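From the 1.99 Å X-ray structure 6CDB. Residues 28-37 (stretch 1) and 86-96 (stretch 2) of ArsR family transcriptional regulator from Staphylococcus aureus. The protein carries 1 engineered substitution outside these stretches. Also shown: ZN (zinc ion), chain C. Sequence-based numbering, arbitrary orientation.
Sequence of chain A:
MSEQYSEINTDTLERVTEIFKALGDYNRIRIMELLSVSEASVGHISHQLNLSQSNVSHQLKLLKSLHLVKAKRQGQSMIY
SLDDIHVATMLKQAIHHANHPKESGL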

# COMPACT_ATOMS: atom_id res chain seq x y z
N ARG A 28 -2.95 -11.75 -3.77
CA ARG A 28 -1.81 -11.38 -2.93
C ARG A 28 -2.26 -10.67 -1.66
O ARG A 28 -1.68 -10.88 -0.60
CB ARG A 28 -0.83 -10.50 -3.71
CG ARG A 28 -0.02 -11.25 -4.74
CD ARG A 28 1.14 -10.42 -5.26
NE ARG A 28 1.57 -10.98 -6.53
CZ ARG A 28 1.47 -10.35 -7.69
NH1 ARG A 28 1.01 -9.10 -7.74
NH2 ARG A 28 1.86 -10.97 -8.80
N ILE A 29 -3.29 -9.83 -1.76
CA ILE A 29 -3.85 -9.23 -0.56
C ILE A 29 -4.44 -10.30 0.36
O ILE A 29 -4.33 -10.21 1.59
CB ILE A 29 -4.89 -8.16 -0.94
CG1 ILE A 29 -4.18 -6.92 -1.52
CG2 ILE A 29 -5.76 -7.77 0.26
CD1 ILE A 29 -3.07 -6.37 -0.60
N ARG A 30 -5.07 -11.33 -0.21
CA ARG A 30 -5.63 -12.38 0.63
C ARG A 30 -4.54 -13.16 1.34
O ARG A 30 -4.66 -13.50 2.53
CB ARG A 30 -6.51 -13.32 -0.21
CG ARG A 30 -7.86 -12.73 -0.60
CD ARG A 30 -8.89 -13.84 -0.71
NE ARG A 30 -8.59 -14.73 -1.82
CZ ARG A 30 -8.87 -16.03 -1.87
NH1 ARG A 30 -9.46 -16.65 -0.85
NH2 ARG A 30 -8.55 -16.71 -2.96
N ILE A 31 -3.46 -13.47 0.62
CA ILE A 31 -2.31 -14.12 1.25
C ILE A 31 -1.75 -13.24 2.37
O ILE A 31 -1.47 -13.72 3.48
CB ILE A 31 -1.24 -14.43 0.19
CG1 ILE A 31 -1.78 -15.45 -0.84
CG2 ILE A 31 0.06 -14.90 0.85
CD1 ILE A 31 -0.84 -15.67 -2.01
N MET A 32 -1.57 -11.95 2.09
CA MET A 32 -0.97 -11.06 3.08
C MET A 32 -1.85 -10.91 4.31
O MET A 32 -1.35 -10.84 5.43
CB MET A 32 -0.70 -9.68 2.48
CG MET A 32 0.33 -9.65 1.36
SD MET A 32 2.03 -9.83 1.91
CE MET A 32 2.31 -8.15 2.51
N GLU A 33 -3.17 -10.82 4.11
CA GLU A 33 -4.05 -10.72 5.27
C GLU A 33 -4.01 -12.00 6.10
O GLU A 33 -3.94 -11.94 7.34
CB GLU A 33 -5.47 -10.40 4.79
CG GLU A 33 -6.43 -9.94 5.88
CD GLU A 33 -7.13 -11.09 6.57
OE1 GLU A 33 -7.27 -12.16 5.93
OE2 GLU A 33 -7.53 -10.93 7.74
N LEU A 34 -3.99 -13.17 5.44
CA LEU A 34 -3.83 -14.43 6.18
C LEU A 34 -2.57 -14.41 7.04
O LEU A 34 -2.59 -14.76 8.23
CB LEU A 34 -3.81 -15.61 5.20
CG LEU A 34 -3.88 -17.06 5.70
CD1 LEU A 34 -4.41 -17.98 4.60
CD2 LEU A 34 -2.52 -17.55 6.19
N LEU A 35 -1.44 -14.00 6.44
CA LEU A 35 -0.18 -13.94 7.18
C LEU A 35 -0.22 -12.89 8.28
O LEU A 35 0.48 -13.03 9.29
CB LEU A 35 0.97 -13.66 6.22
CG LEU A 35 1.21 -14.79 5.21
CD1 LEU A 35 2.26 -14.41 4.19
CD2 LEU A 35 1.63 -16.04 5.97
N SER A 36 -1.03 -11.84 8.09
CA SER A 36 -1.19 -10.81 9.11
C SER A 36 -1.90 -11.36 10.34
O SER A 36 -1.64 -10.90 11.46
CB SER A 36 -1.95 -9.61 8.55
OG SER A 36 -3.35 -9.75 8.75
N VAL A 37 -2.80 -12.32 10.15
CA VAL A 37 -3.40 -13.01 11.29
C VAL A 37 -2.43 -14.03 11.89
O VAL A 37 -2.22 -14.06 13.10
CB VAL A 37 -4.73 -13.67 10.88
CG1 VAL A 37 -5.29 -14.51 12.04
CG2 VAL A 37 -5.73 -12.61 10.43
N HIS A 86 6.63 -2.93 9.91
CA HIS A 86 6.18 -1.91 8.97
C HIS A 86 5.20 -2.49 7.96
O HIS A 86 4.21 -1.84 7.60
CB HIS A 86 7.38 -1.28 8.26
CG HIS A 86 8.49 -0.91 9.18
ND1 HIS A 86 9.75 -1.45 9.09
CD2 HIS A 86 8.51 -0.08 10.26
CE1 HIS A 86 10.51 -0.95 10.05
NE2 HIS A 86 9.78 -0.13 10.78
N VAL A 87 5.47 -3.71 7.50
CA VAL A 87 4.57 -4.35 6.54
C VAL A 87 3.23 -4.67 7.20
O VAL A 87 2.16 -4.35 6.65
CB VAL A 87 5.24 -5.61 5.96
CG1 VAL A 87 4.32 -6.29 4.93
CG2 VAL A 87 6.57 -5.23 5.31
N ALA A 88 3.26 -5.24 8.41
CA ALA A 88 2.02 -5.51 9.13
C ALA A 88 1.24 -4.23 9.37
O ALA A 88 0.01 -4.21 9.21
CB ALA A 88 2.32 -6.21 10.46
N THR A 89 1.93 -3.15 9.74
CA THR A 89 1.23 -1.92 10.06
C THR A 89 0.61 -1.32 8.81
O THR A 89 -0.57 -0.98 8.79
CB THR A 89 2.17 -0.93 10.75
OG1 THR A 89 2.62 -1.47 12.01
CG2 THR A 89 1.45 0.38 11.00
N MET A 90 1.41 -1.19 7.74
CA MET A 90 0.89 -0.75 6.45
C MET A 90 -0.39 -1.48 6.08
O MET A 90 -1.42 -0.85 5.77
CB MET A 90 1.97 -0.96 5.39
CG MET A 90 1.57 -0.56 3.97
SD MET A 90 2.78 -1.19 2.79
CE MET A 90 4.19 -1.38 3.88
N LEU A 91 -0.36 -2.82 6.13
CA LEU A 91 -1.50 -3.62 5.68
C LEU A 91 -2.72 -3.44 6.57
O LEU A 91 -3.83 -3.19 6.07
CB LEU A 91 -1.11 -5.10 5.63
CG LEU A 91 -2.19 -6.00 5.04
CD1 LEU A 91 -2.31 -5.77 3.53
CD2 LEU A 91 -1.91 -7.46 5.39
N LYS A 92 -2.55 -3.60 7.89
CA LYS A 92 -3.68 -3.47 8.82
C LYS A 92 -4.27 -2.06 8.82
O LYS A 92 -5.49 -1.89 8.94
CB LYS A 92 -3.26 -3.89 10.24
CG LYS A 92 -3.10 -5.41 10.37
CD LYS A 92 -2.37 -5.84 11.65
CE LYS A 92 -2.31 -7.36 11.73
NZ LYS A 92 -1.15 -7.85 12.52
N GLN A 93 -3.42 -1.02 8.69
CA GLN A 93 -3.96 0.33 8.59
C GLN A 93 -4.79 0.49 7.32
O GLN A 93 -5.86 1.11 7.35
CB GLN A 93 -2.84 1.38 8.62
CG GLN A 93 -2.08 1.43 9.97
CD GLN A 93 -2.77 2.27 11.02
OE1 GLN A 93 -3.29 3.35 10.72
NE2 GLN A 93 -2.78 1.79 12.27
N ALA A 94 -4.30 -0.06 6.20
CA ALA A 94 -5.08 -0.00 4.96
C ALA A 94 -6.42 -0.74 5.10
O ALA A 94 -7.46 -0.23 4.66
CB ALA A 94 -4.27 -0.58 3.80
N ILE A 95 -6.41 -1.93 5.70
CA ILE A 95 -7.64 -2.71 5.86
C ILE A 95 -8.64 -1.94 6.72
O ILE A 95 -9.82 -1.81 6.37
CB ILE A 95 -7.33 -4.10 6.45
CG1 ILE A 95 -6.53 -4.94 5.46
CG2 ILE A 95 -8.61 -4.84 6.85
CD1 ILE A 95 -6.06 -6.27 6.02
N HIS A 96 -8.16 -1.39 7.84
CA HIS A 96 -9.05 -0.62 8.70
C HIS A 96 -9.61 0.59 7.98
O HIS A 96 -10.80 0.92 8.13
CB HIS A 96 -8.32 -0.18 9.96
CG HIS A 96 -9.14 0.71 10.85
ND1 HIS A 96 -10.07 0.21 11.74
CD2 HIS A 96 -9.17 2.05 10.98
CE1 HIS A 96 -10.64 1.22 12.38
NE2 HIS A 96 -10.11 2.35 11.94
ZN ZN C . 10.57 -2.69 7.69

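Two helices pack here at a steep angle: their axes come within 10.5 Å, and their N-to-C directions differ by 111°, so the contact is compact and a few side chains carry it. The centre is L91, whose side chain enters a hole formed by I29, M32, E33 and S36, residues spaced so that they line one face of the first helix.

R28 lies out of reach of the second helix, and its guanidinium group is hydrogen-bonded elsewhere in the structure. I29 is the first to touch. Its CA-to-CB bond points sideways, but the m, m rotamer brings the end of the chain nearer, and CD1 lies 4.2 Å from CD1 of L91, a loose apolar contact suited to a buried branched residue. R30 and I31 make no contact.

M32 points toward the second helix. Its CB is 3.9 Å from CD2 of L91, while the flexible thioether chain, m at all three chi angles, carries CE to 3.7 Å from CG1 of V87, one helical turn before L91. A long, unbranched apolar chain can thus touch two neighbours. The backbone also takes part, for M32 O lies 3.4 Å from CD2 of L91.

E33 contributes the aliphatic part of its side chain: CG packs 3.7 Å from CD1 of I95, leaving the carboxylate farther from that methyl. L34 points away and L35 sideways, neither making contact.

S36 closes the hole. Being small, it allows close approach, with CA 6.2 Å from CA of A88 and CB 3.8 Å from CD2 of L91. Its hydroxyl turns back to its own helix, OG donating to E33 O at 2.7 Å. At the exposed border, the extended chain of K92 reaches over, and NZ donates a weak hydrogen bond to S36 O at 3.3 Å. V37 points away.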